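Local coordinates for protein polyphosphate kinase (Porphyromonas gingivalis, PDB 2O8R) that probably catalyses the reversible transfer of the terminal phosphate of ATP onto a growing chain of inorganic polyphosphate, at residues 34-39 and 108-113; 38-43 and 305-310; 114-119 and 203-208. The protein carries 3 engineered substitutions. All blocks are in the same frame, centred on the assembly; numbering follows the deposited sequence.

Contact 1 of 3, residues 34-39 and 108-113; sequences PVYDRI and PTLEEH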
loop_
_atom_site.group_PDB
_atom_site.type_symbol
_atom_site.label_atom_id
_atom_site.label_comp_id
_atom_site.label_asym_id
_atom_site.label_seq_id
_atom_site.Cartn_x
_atom_site.Cartn_y
_atom_site.Cartn_z
ATOM N N PRO A 34 21.363 16.698 -14.321
ATOM C CA PRO A 34 20.011 17.247 -14.375
ATOM C C PRO A 34 19.480 17.426 -12.976
ATOM O O PRO A 34 19.633 16.506 -12.171
ATOM C CB PRO A 34 19.235 16.150 -15.095
ATOM C CG PRO A 34 20.231 15.532 -15.971
ATOM C CD PRO A 34 21.499 15.521 -15.196
ATOM N N VAL A 35 18.876 18.587 -12.681
ATOM C CA VAL A 35 18.546 18.950 -11.277
ATOM C C VAL A 35 17.865 17.864 -10.483
ATOM O O VAL A 35 18.249 17.611 -9.342
ATOM C CB VAL A 35 17.615 20.177 -11.094
ATOM C CG1 VAL A 35 18.380 21.344 -10.555
ATOM C CG2 VAL A 35 16.766 20.494 -12.344
ATOM N N TYR A 36 16.847 17.236 -11.074
ATOM C CA TYR A 36 16.073 16.279 -10.318
ATOM C C TYR A 36 16.894 15.066 -9.904
ATOM O O TYR A 36 16.630 14.466 -8.866
ATOM C CB TYR A 36 14.738 15.956 -10.999
ATOM C CG TYR A 36 13.724 17.045 -10.703
ATOM C CD1 TYR A 36 13.606 18.171 -11.524
ATOM C CD2 TYR A 36 12.920 16.975 -9.569
ATOM C CE1 TYR A 36 12.697 19.178 -11.227
ATOM C CE2 TYR A 36 12.008 17.966 -9.272
ATOM C CZ TYR A 36 11.908 19.064 -10.094
ATOM O OH TYR A 36 11.007 20.037 -9.768
ATOM N N ASP A 37 17.940 14.762 -10.673
ATOM C CA ASP A 37 18.906 13.738 -10.273
ATOM C C ASP A 37 19.564 14.110 -8.962
ATOM O O ASP A 37 19.694 13.272 -8.076
ATOM C CB ASP A 37 19.989 13.533 -11.334
ATOM C CG ASP A 37 19.436 13.010 -12.639
ATOM O OD1 ASP A 37 18.212 12.738 -12.737
ATOM O OD2 ASP A 37 20.246 12.874 -13.572
ATOM N N ARG A 38 19.966 15.373 -8.850
ATOM C CA ARG A 38 20.630 15.862 -7.657
ATOM C C ARG A 38 19.674 15.917 -6.472
ATOM O O ARG A 38 20.018 15.481 -5.369
ATOM C CB ARG A 38 21.238 17.231 -7.922
ATOM C CG ARG A 38 22.234 17.217 -9.058
ATOM C CD ARG A 38 22.849 18.570 -9.211
ATOM N NE ARG A 38 22.360 19.276 -10.383
ATOM C CZ ARG A 38 22.532 20.575 -10.594
ATOM N NH1 ARG A 38 23.165 21.323 -9.699
ATOM N NH2 ARG A 38 22.046 21.135 -11.688
ATOM N N ILE A 39 18.474 16.435 -6.710
ATOM C CA ILE A 39 17.424 16.498 -5.692
ATOM C C ILE A 39 17.122 15.125 -5.068
ATOM O O ILE A 39 17.003 15.007 -3.831
ATOM C CB ILE A 39 16.131 17.110 -6.271
ATOM C CG1 ILE A 39 16.361 18.593 -6.605
ATOM C CG2 ILE A 39 14.949 16.904 -5.306
ATOM C CD1 ILE A 39 15.095 19.405 -6.770
ATOM N N PRO A 108 18.294 27.908 -6.813
ATOM C CA PRO A 108 18.674 28.699 -7.988
ATOM C C PRO A 108 18.570 27.962 -9.323
ATOM O O PRO A 108 18.127 28.554 -10.301
ATOM C CB PRO A 108 20.138 29.054 -7.705
ATOM C CG PRO A 108 20.239 29.035 -6.264
ATOM C CD PRO A 108 19.379 27.897 -5.822
ATOM N N THR A 109 18.986 26.697 -9.376
ATOM C CA THR A 109 18.919 25.941 -10.635
ATOM C C THR A 109 17.471 25.648 -11.029
ATOM O O THR A 109 17.113 25.727 -12.199
ATOM C CB THR A 109 19.688 24.619 -10.555
ATOM O OG1 THR A 109 20.921 24.822 -9.873
ATOM C CG2 THR A 109 19.986 24.099 -11.926
ATOM N N LEU A 110 16.638 25.321 -10.042
ATOM C CA LEU A 110 15.202 25.145 -10.273
ATOM C C LEU A 110 14.591 26.378 -10.937
ATOM O O LEU A 110 13.799 26.264 -11.863
ATOM C CB LEU A 110 14.479 24.810 -8.967
ATOM C CG LEU A 110 14.643 23.370 -8.428
ATOM C CD1 LEU A 110 14.188 23.293 -6.982
ATOM C CD2 LEU A 110 13.911 22.310 -9.260
ATOM N N GLU A 111 14.990 27.557 -10.473
ATOM C CA GLU A 111 14.516 28.804 -11.058
ATOM C C GLU A 111 14.994 29.035 -12.481
ATOM O O GLU A 111 14.252 29.552 -13.311
ATOM C CB GLU A 111 14.881 29.990 -10.169
ATOM C CG GLU A 111 13.813 30.291 -9.146
ATOM C CD GLU A 111 14.223 31.357 -8.162
ATOM O OE1 GLU A 111 15.256 32.029 -8.386
ATOM O OE2 GLU A 111 13.507 31.517 -7.155
ATOM N N GLU A 112 16.230 28.642 -12.762
ATOM C CA GLU A 112 16.770 28.721 -14.113
ATOM C C GLU A 112 15.926 27.903 -15.086
ATOM O O GLU A 112 15.901 28.187 -16.281
ATOM C CB GLU A 112 18.210 28.226 -14.129
ATOM C CG GLU A 112 19.052 28.733 -15.279
ATOM C CD GLU A 112 20.534 28.383 -15.123
ATOM O OE1 GLU A 112 20.985 28.129 -13.980
ATOM O OE2 GLU A 112 21.252 28.367 -16.149
ATOM N N HIS A 113 15.214 26.908 -14.565
ATOM C CA HIS A 113 14.355 26.063 -15.387
ATOM C C HIS A 113 12.852 26.215 -15.135
ATOM O O HIS A 113 12.069 25.340 -15.498
ATOM C CB HIS A 113 14.778 24.613 -15.230
ATOM C CG HIS A 113 16.197 24.370 -15.621
ATOM N ND1 HIS A 113 17.245 24.531 -14.745
ATOM C CD2 HIS A 113 16.746 24.014 -16.807
ATOM C CE1 HIS A 113 18.380 24.266 -15.366
ATOM N NE2 HIS A 113 18.104 23.951 -16.619
#
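V35 and T109 meet at the middle of this helix-to-helix contact, their side chains sliding past each other in opposite directions. CG1 of V35 lies 3.5 Å from CG2 of T109 and about equally close to its CB. The threonine is turned with OG1 beside its own backbone N (chi1 -42°). The hydroxyl bonds back to the carbonyl of Q105 in its own helix, while the methyl faces the first turn of helix 35-63.

The rest of the apolar contact belongs to L110. I39 reaches toward it tip to tip, its CD1 4.0 Å from both CD1 and CD2 of L110. CD2 also faces Y36, 3.7 Å from its OH, and the two side chains cross at about a right angle. I39 CD1 also sits over one face of the Y36 ring, offset toward the rim, so I39, Y36 and L110 form one cluster.

No hydrogen bond crosses between the segments; the polar groups lie beside V35 and T109. R38 crosses T109 at about a right angle and brings NH2 to 3.6 Å from CG2 of T109, while its NE bonds to the carbonyl of L33. Just past the end of helix 83-112 the H113 ring folds back, and ND1 donates to O of T109 at 2.8 Å in a nearly straight bond (165°). The acceptor lies in the plane of the imidazole, which fixes how the ring is turned.

The two short helical segments run nearly antiparallel (153°), with axes 11.0 Å apart, and the contact is buried inside the mostly helical N-terminal domain. I106, a turn earlier on helix 83-112, extends it under R38 and I39, while I115 of strand 115-118 covers Y36 and L110.

Contact 2 of 3, residues 38-43 and 305-310; sequences RIKFLS and DLAMLP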
loop_
_atom_site.group_PDB
_atom_site.type_symbol
_atom_site.label_atom_id
_atom_site.label_comp_id
_atom_site.label_asym_id
_atom_site.label_seq_id
_atom_site.Cartn_x
_atom_site.Cartn_y
_atom_site.Cartn_z
ATOM N N ARG A 38 19.966 15.373 -8.850
ATOM C CA ARG A 38 20.630 15.862 -7.657
ATOM C C ARG A 38 19.674 15.917 -6.472
ATOM O O ARG A 38 20.018 15.481 -5.369
ATOM C CB ARG A 38 21.238 17.231 -7.922
ATOM C CG ARG A 38 22.234 17.217 -9.058
ATOM C CD ARG A 38 22.849 18.570 -9.211
ATOM N NE ARG A 38 22.360 19.276 -10.383
ATOM C CZ ARG A 38 22.532 20.575 -10.594
ATOM N NH1 ARG A 38 23.165 21.323 -9.699
ATOM N NH2 ARG A 38 22.046 21.135 -11.688
ATOM N N ILE A 39 18.474 16.435 -6.710
ATOM C CA ILE A 39 17.424 16.498 -5.692
ATOM C C ILE A 39 17.122 15.125 -5.068
ATOM O O ILE A 39 17.003 15.007 -3.831
ATOM C CB ILE A 39 16.131 17.110 -6.271
ATOM C CG1 ILE A 39 16.361 18.593 -6.605
ATOM C CG2 ILE A 39 14.949 16.904 -5.306
ATOM C CD1 ILE A 39 15.095 19.405 -6.770
ATOM N N LYS A 40 17.012 14.105 -5.929
ATOM C CA LYS A 40 16.897 12.706 -5.501
ATOM C C LYS A 40 18.007 12.315 -4.538
ATOM O O LYS A 40 17.741 11.685 -3.519
ATOM C CB LYS A 40 16.908 11.751 -6.696
ATOM C CG LYS A 40 15.575 11.073 -7.003
ATOM C CD LYS A 40 14.449 12.062 -7.271
ATOM C CE LYS A 40 13.115 11.424 -6.940
ATOM N NZ LYS A 40 12.033 12.434 -6.968
ATOM N N PHE A 41 19.241 12.704 -4.847
ATOM C CA PHE A 41 20.365 12.333 -3.999
ATOM C C PHE A 41 20.409 13.065 -2.654
ATOM O O PHE A 41 20.880 12.518 -1.657
ATOM C CB PHE A 41 21.688 12.418 -4.769
ATOM C CG PHE A 41 22.008 11.161 -5.486
ATOM C CD1 PHE A 41 21.437 10.892 -6.712
ATOM C CD2 PHE A 41 22.810 10.201 -4.897
ATOM C CE1 PHE A 41 21.691 9.705 -7.367
ATOM C CE2 PHE A 41 23.064 9.017 -5.545
ATOM C CZ PHE A 41 22.490 8.767 -6.787
ATOM N N LEU A 42 19.894 14.285 -2.631
ATOM C CA LEU A 42 19.727 15.019 -1.391
ATOM C C LEU A 42 18.782 14.202 -0.506
ATOM O O LEU A 42 19.099 13.888 0.638
ATOM C CB LEU A 42 19.151 16.405 -1.691
ATOM C CG LEU A 42 19.789 17.701 -1.188
ATOM C CD1 LEU A 42 21.309 17.631 -1.162
ATOM C CD2 LEU A 42 19.291 18.929 -1.999
ATOM N N SER A 43 17.634 13.833 -1.063
ATOM C CA SER A 43 16.647 13.028 -0.349
ATOM C C SER A 43 17.242 11.716 0.192
ATOM O O SER A 43 17.070 11.385 1.368
ATOM C CB SER A 43 15.445 12.764 -1.268
ATOM O OG SER A 43 14.945 11.449 -1.117
ATOM N N ASP A 305 11.854 14.271 2.102
ATOM C CA ASP A 305 10.627 14.578 1.364
ATOM C C ASP A 305 10.906 15.288 0.051
ATOM O O ASP A 305 9.981 15.495 -0.730
ATOM C CB ASP A 305 9.677 15.456 2.183
ATOM C CG ASP A 305 9.181 14.781 3.449
ATOM O OD1 ASP A 305 9.328 13.547 3.578
ATOM O OD2 ASP A 305 8.637 15.495 4.319
ATOM N N LEU A 306 12.161 15.674 -0.193
ATOM C CA LEU A 306 12.519 16.263 -1.486
ATOM C C LEU A 306 12.227 15.297 -2.631
ATOM O O LEU A 306 11.968 15.714 -3.755
ATOM C CB LEU A 306 13.971 16.749 -1.519
ATOM C CG LEU A 306 14.279 18.055 -0.758
ATOM C CD1 LEU A 306 15.678 18.528 -1.065
ATOM C CD2 LEU A 306 13.293 19.175 -1.068
ATOM N N ALA A 307 12.230 14.004 -2.324
ATOM C CA ALA A 307 11.877 12.966 -3.286
ATOM C C ALA A 307 10.449 13.135 -3.792
ATOM O O ALA A 307 10.082 12.560 -4.814
ATOM C CB ALA A 307 12.053 11.584 -2.661
HETATM N N MSE A 308 9.659 13.926 -3.071
HETATM C CA MSE A 308 8.261 14.186 -3.408
HETATM C C MSE A 308 8.063 15.510 -4.130
HETATM O O MSE A 308 6.931 15.883 -4.441
HETATM C CB MSE A 308 7.386 14.191 -2.141
HETATM C CG MSE A 308 7.151 12.822 -1.509
HETATM SE SE MSE A 308 6.485 11.493 -2.790
HETATM C CE MSE A 308 4.713 12.213 -3.178
ATOM N N LEU A 309 9.142 16.247 -4.364
ATOM C CA LEU A 309 9.018 17.505 -5.079
ATOM C C LEU A 309 8.703 17.174 -6.516
ATOM O O LEU A 309 9.451 16.455 -7.161
ATOM C CB LEU A 309 10.304 18.314 -5.017
ATOM C CG LEU A 309 10.184 19.704 -5.636
ATOM C CD1 LEU A 309 9.170 20.541 -4.847
ATOM C CD2 LEU A 309 11.547 20.388 -5.694
ATOM N N PRO A 310 7.565 17.662 -7.006
ATOM C CA PRO A 310 7.165 17.358 -8.369
ATOM C C PRO A 310 8.078 18.012 -9.386
ATOM O O PRO A 310 8.542 19.124 -9.152
ATOM C CB PRO A 310 5.764 17.975 -8.470
ATOM C CG PRO A 310 5.336 18.246 -7.078
ATOM C CD PRO A 310 6.578 18.502 -6.312
#
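K40 NZ donates to the carbonyl O of A307 at 2.9 Å, the one hydrogen bond that joins these two segments. It ties helix 35-63 of the N-terminal domain to a 3-10 segment that runs through 305-308, at the end of the middle domain's sequence range. The lysine's CB points away from this segment; chi2 of 58° turns CD out of an extended path, and the end of the chain comes nearer, where NZ reaches A307 O. NZ approaches well to the side of the A307 carbonyl, at a C=O...N angle of 116° and tilted 34° from the carbonyl plane.

Apart from this bond the contact is mainly apolar. L306 is buried between I39 and L42, one turn apart on the helix. Its CB lies 3.9 Å from CG2 of I39, the two side chains crossing at about a right angle. At its far end, CD1 of L306 is 3.8 Å from CD2 of L42. I39 uses its other branch on the residue that follows M308: CD1 comes to 3.8 Å from CD2 of L309, again nearly at right angles. Backbone bonds from M308 N to D305 O and from L309 N to L306 O hold the turn that presents these two leucines together.

F102 of helix 83-112 also touches L306, and F192 of strand 192-195 touches L306 and L309, so the turn is lodged between helices and a sheet. D305 forms a salt bridge with R191, and M308, a selenomethionine, packs on D411 of the second subunit. The S43 side chain lies about 8 Å from that of N48, a predicted ATP-binding residue further along the same helix.

S43 closes the contact: its OG bonds to the carbonyl of Q304, the residue before D305, and lies 3.3 Å from CB of A307.

Contact 3 of 3, residues 114-119 and 203-208; sequences GIRLRT and FYYYSF. With SO4 (sulfate ion), chain J; SO4 (sulfate ion), chain H.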
loop_
_atom_site.group_PDB
_atom_site.type_symbol
_atom_site.label_atom_id
_atom_site.label_comp_id
_atom_site.label_asym_id
_atom_site.label_seq_id
_atom_site.Cartn_x
_atom_site.Cartn_y
_atom_site.Cartn_z
ATOM N N GLY A 114 12.449 27.323 -14.523
ATOM C CA GLY A 114 11.021 27.627 -14.350
ATOM C C GLY A 114 10.322 26.992 -13.156
ATOM O O GLY A 114 9.101 26.867 -13.157
ATOM N N ILE A 115 11.089 26.585 -12.143
ATOM C CA ILE A 115 10.527 26.048 -10.902
ATOM C C ILE A 115 10.852 26.995 -9.756
ATOM O O ILE A 115 12.016 27.294 -9.503
ATOM C CB ILE A 115 11.105 24.652 -10.546
ATOM C CG1 ILE A 115 11.433 23.844 -11.809
ATOM C CG2 ILE A 115 10.182 23.891 -9.577
ATOM C CD1 ILE A 115 10.350 22.922 -12.298
ATOM N N ARG A 116 9.824 27.483 -9.067
ATOM C CA ARG A 116 10.061 28.309 -7.895
ATOM C C ARG A 116 9.562 27.590 -6.662
ATOM O O ARG A 116 8.355 27.445 -6.436
ATOM C CB ARG A 116 9.451 29.701 -8.045
ATOM C CG ARG A 116 10.148 30.752 -7.189
ATOM C CD ARG A 116 10.483 32.005 -7.998
ATOM N NE ARG A 116 9.652 33.150 -7.649
ATOM C CZ ARG A 116 9.950 34.023 -6.691
ATOM N NH1 ARG A 116 11.063 33.884 -5.979
ATOM N NH2 ARG A 116 9.135 35.038 -6.437
ATOM N N LEU A 117 10.514 27.076 -5.896
ATOM C CA LEU A 117 10.196 26.468 -4.633
ATOM C C LEU A 117 10.349 27.595 -3.660
ATOM O O LEU A 117 11.460 28.042 -3.388
ATOM C CB LEU A 117 11.157 25.326 -4.304
ATOM C CG LEU A 117 10.924 24.667 -2.931
ATOM C CD1 LEU A 117 9.455 24.315 -2.714
ATOM C CD2 LEU A 117 11.784 23.433 -2.756
ATOM N N ARG A 118 9.230 28.082 -3.157
ATOM C CA ARG A 118 9.271 29.277 -2.342
ATOM C C ARG A 118 9.794 28.984 -0.963
ATOM O O ARG A 118 9.438 27.988 -0.324
ATOM C CB ARG A 118 7.920 29.998 -2.306
ATOM C CG ARG A 118 7.773 31.013 -3.438
ATOM C CD ARG A 118 6.870 32.174 -3.046
ATOM N NE ARG A 118 5.533 32.002 -3.594
ATOM C CZ ARG A 118 5.111 32.579 -4.711
ATOM N NH1 ARG A 118 5.913 33.379 -5.394
ATOM N NH2 ARG A 118 3.885 32.358 -5.144
ATOM N N THR A 119 10.664 29.867 -0.513
ATOM C CA THR A 119 11.324 29.695 0.754
ATOM C C THR A 119 10.833 30.783 1.721
ATOM O O THR A 119 11.042 30.697 2.933
ATOM C CB THR A 119 12.837 29.702 0.528
ATOM O OG1 THR A 119 13.453 28.687 1.326
ATOM C CG2 THR A 119 13.435 31.063 0.814
ATOM N N PHE A 203 7.065 30.823 -13.894
ATOM C CA PHE A 203 7.379 29.648 -13.092
ATOM C C PHE A 203 6.173 28.781 -12.771
ATOM O O PHE A 203 5.006 29.206 -12.864
ATOM C CB PHE A 203 7.995 30.053 -11.736
ATOM C CG PHE A 203 9.126 31.033 -11.832
ATOM C CD1 PHE A 203 10.362 30.648 -12.344
ATOM C CD2 PHE A 203 8.960 32.339 -11.394
ATOM C CE1 PHE A 203 11.414 31.556 -12.433
ATOM C CE2 PHE A 203 10.004 33.257 -11.474
ATOM C CZ PHE A 203 11.236 32.863 -11.995
ATOM N N TYR A 204 6.492 27.553 -12.383
ATOM C CA TYR A 204 5.636 26.734 -11.551
ATOM C C TYR A 204 5.992 27.070 -10.103
ATOM O O TYR A 204 7.163 27.312 -9.783
ATOM C CB TYR A 204 5.893 25.265 -11.834
ATOM C CG TYR A 204 5.276 24.794 -13.120
ATOM C CD1 TYR A 204 4.013 24.224 -13.125
ATOM C CD2 TYR A 204 5.954 24.902 -14.326
ATOM C CE1 TYR A 204 3.431 23.788 -14.293
ATOM C CE2 TYR A 204 5.378 24.462 -15.511
ATOM C CZ TYR A 204 4.107 23.914 -15.481
ATOM O OH TYR A 204 3.495 23.470 -16.629
ATOM N N TYR A 205 4.987 27.102 -9.233
ATOM C CA TYR A 205 5.202 27.535 -7.867
ATOM C C TYR A 205 4.970 26.406 -6.893
ATOM O O TYR A 205 4.027 25.625 -7.056
ATOM C CB TYR A 205 4.302 28.718 -7.537
ATOM C CG TYR A 205 4.665 29.938 -8.338
ATOM C CD1 TYR A 205 5.655 30.816 -7.896
ATOM C CD2 TYR A 205 4.040 30.202 -9.557
ATOM C CE1 TYR A 205 6.004 31.932 -8.641
ATOM C CE2 TYR A 205 4.377 31.310 -10.302
ATOM C CZ TYR A 205 5.359 32.171 -9.842
ATOM O OH TYR A 205 5.682 33.270 -10.596
ATOM N N TYR A 206 5.843 26.305 -5.890
ATOM C CA TYR A 206 5.630 25.347 -4.820
ATOM C C TYR A 206 5.904 25.948 -3.460
ATOM O O TYR A 206 6.733 26.846 -3.310
ATOM C CB TYR A 206 6.488 24.103 -5.032
ATOM C CG TYR A 206 6.176 23.397 -6.315
ATOM C CD1 TYR A 206 5.063 22.568 -6.415
ATOM C CD2 TYR A 206 6.983 23.568 -7.439
ATOM C CE1 TYR A 206 4.763 21.912 -7.593
ATOM C CE2 TYR A 206 6.690 22.920 -8.631
ATOM C CZ TYR A 206 5.574 22.094 -8.698
ATOM O OH TYR A 206 5.263 21.448 -9.867
ATOM N N SER A 207 5.200 25.435 -2.465
ATOM C CA SER A 207 5.378 25.885 -1.099
ATOM C C SER A 207 5.480 24.683 -0.207
ATOM O O SER A 207 4.802 23.680 -0.451
ATOM C CB SER A 207 4.170 26.693 -0.664
ATOM O OG SER A 207 4.156 27.943 -1.306
ATOM N N PHE A 208 6.324 24.787 0.818
ATOM C CA PHE A 208 6.332 23.824 1.927
ATOM C C PHE A 208 5.017 23.957 2.680
ATOM O O PHE A 208 4.527 25.068 2.918
ATOM C CB PHE A 208 7.469 24.106 2.915
ATOM C CG PHE A 208 8.853 23.818 2.376
ATOM C CD1 PHE A 208 9.501 22.632 2.691
ATOM C CD2 PHE A 208 9.517 24.741 1.586
ATOM C CE1 PHE A 208 10.777 22.369 2.218
ATOM C CE2 PHE A 208 10.792 24.485 1.117
ATOM C CZ PHE A 208 11.423 23.297 1.432
HETATM S S SO4 J . 11.231 32.809 -2.013
HETATM O O1 SO4 J . 11.142 33.507 -3.293
HETATM O O2 SO4 J . 12.169 33.516 -1.152
HETATM O O3 SO4 J . 9.910 32.777 -1.393
HETATM O O4 SO4 J . 11.729 31.455 -2.226
HETATM S S SO4 H . 6.621 36.452 -4.839
HETATM O O1 SO4 H . 6.754 36.520 -6.294
HETATM O O2 SO4 H . 7.348 37.561 -4.232
HETATM O O3 SO4 H . 5.203 36.510 -4.472
HETATM O O4 SO4 H . 7.199 35.205 -4.348
#
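G114, R116 and R118 zip onto Y204 and Y206 as a parallel beta ladder, pairing the N-terminal domain's sequence range with the middle domain's. Y204 N bonds to G114 O, R116 N to Y204 O, Y206 N to R116 O and R118 N to Y206 O, each at 2.8 Å. G114, at positive phi, is the C' residue of the Schellman motif ending helix 83-112, so the chain passes straight from helix cap to strand.

On one face of the sheet the contacts are apolar. CG2 of I115 meets the edge of the Y206 ring, 3.7 Å from CE2, and CD1 of L117 lies 3.8 Å from Y206 CB.

The other face pairs arginines with aromatic rings. R116 has CG anti to its backbone N (chi1 -155°), and its CD makes a CH-pi contact over F203, 3.9 Å from the ring centroid and 21° off its normal. CD1 of Y205 lies over one face of the R118 guanidinium, the two planes 26° apart. Two sulfates, probably from the crystallisation liquor, gather here: R116 NH2 makes a weak bond to one, and T119 N donates to O4 of the other at 2.6 Å.

Strand 115-118 is one edge of a three-stranded sheet within the chain; 204-208 lies in the middle, antiparallel to 192-195. Helix 83-112 backs the I115 and L117 face through L110, F102 and L107.

Contacts 1 and 2 are buried and share helix 35-63, with I39 serving both. Contact 3 is partly buried, its arginine face gathering sulfates. The chemistry follows: side-chain packing alone between the helices of contact 1, packing plus one lysine bond in contact 2, and a backbone ladder flanked by arginine-aromatic contacts in contact 3. Helix 83-112 runs directly into strand 115-118, so contacts 1 and 3 are consecutive in the chain, while contact 3 lies nested inside the loop closed by contact 2. A weak, probable hydrogen bond from Y36 OH to P310 O joins contacts 1 and 2, and P310 packs on Y206 of contact 3.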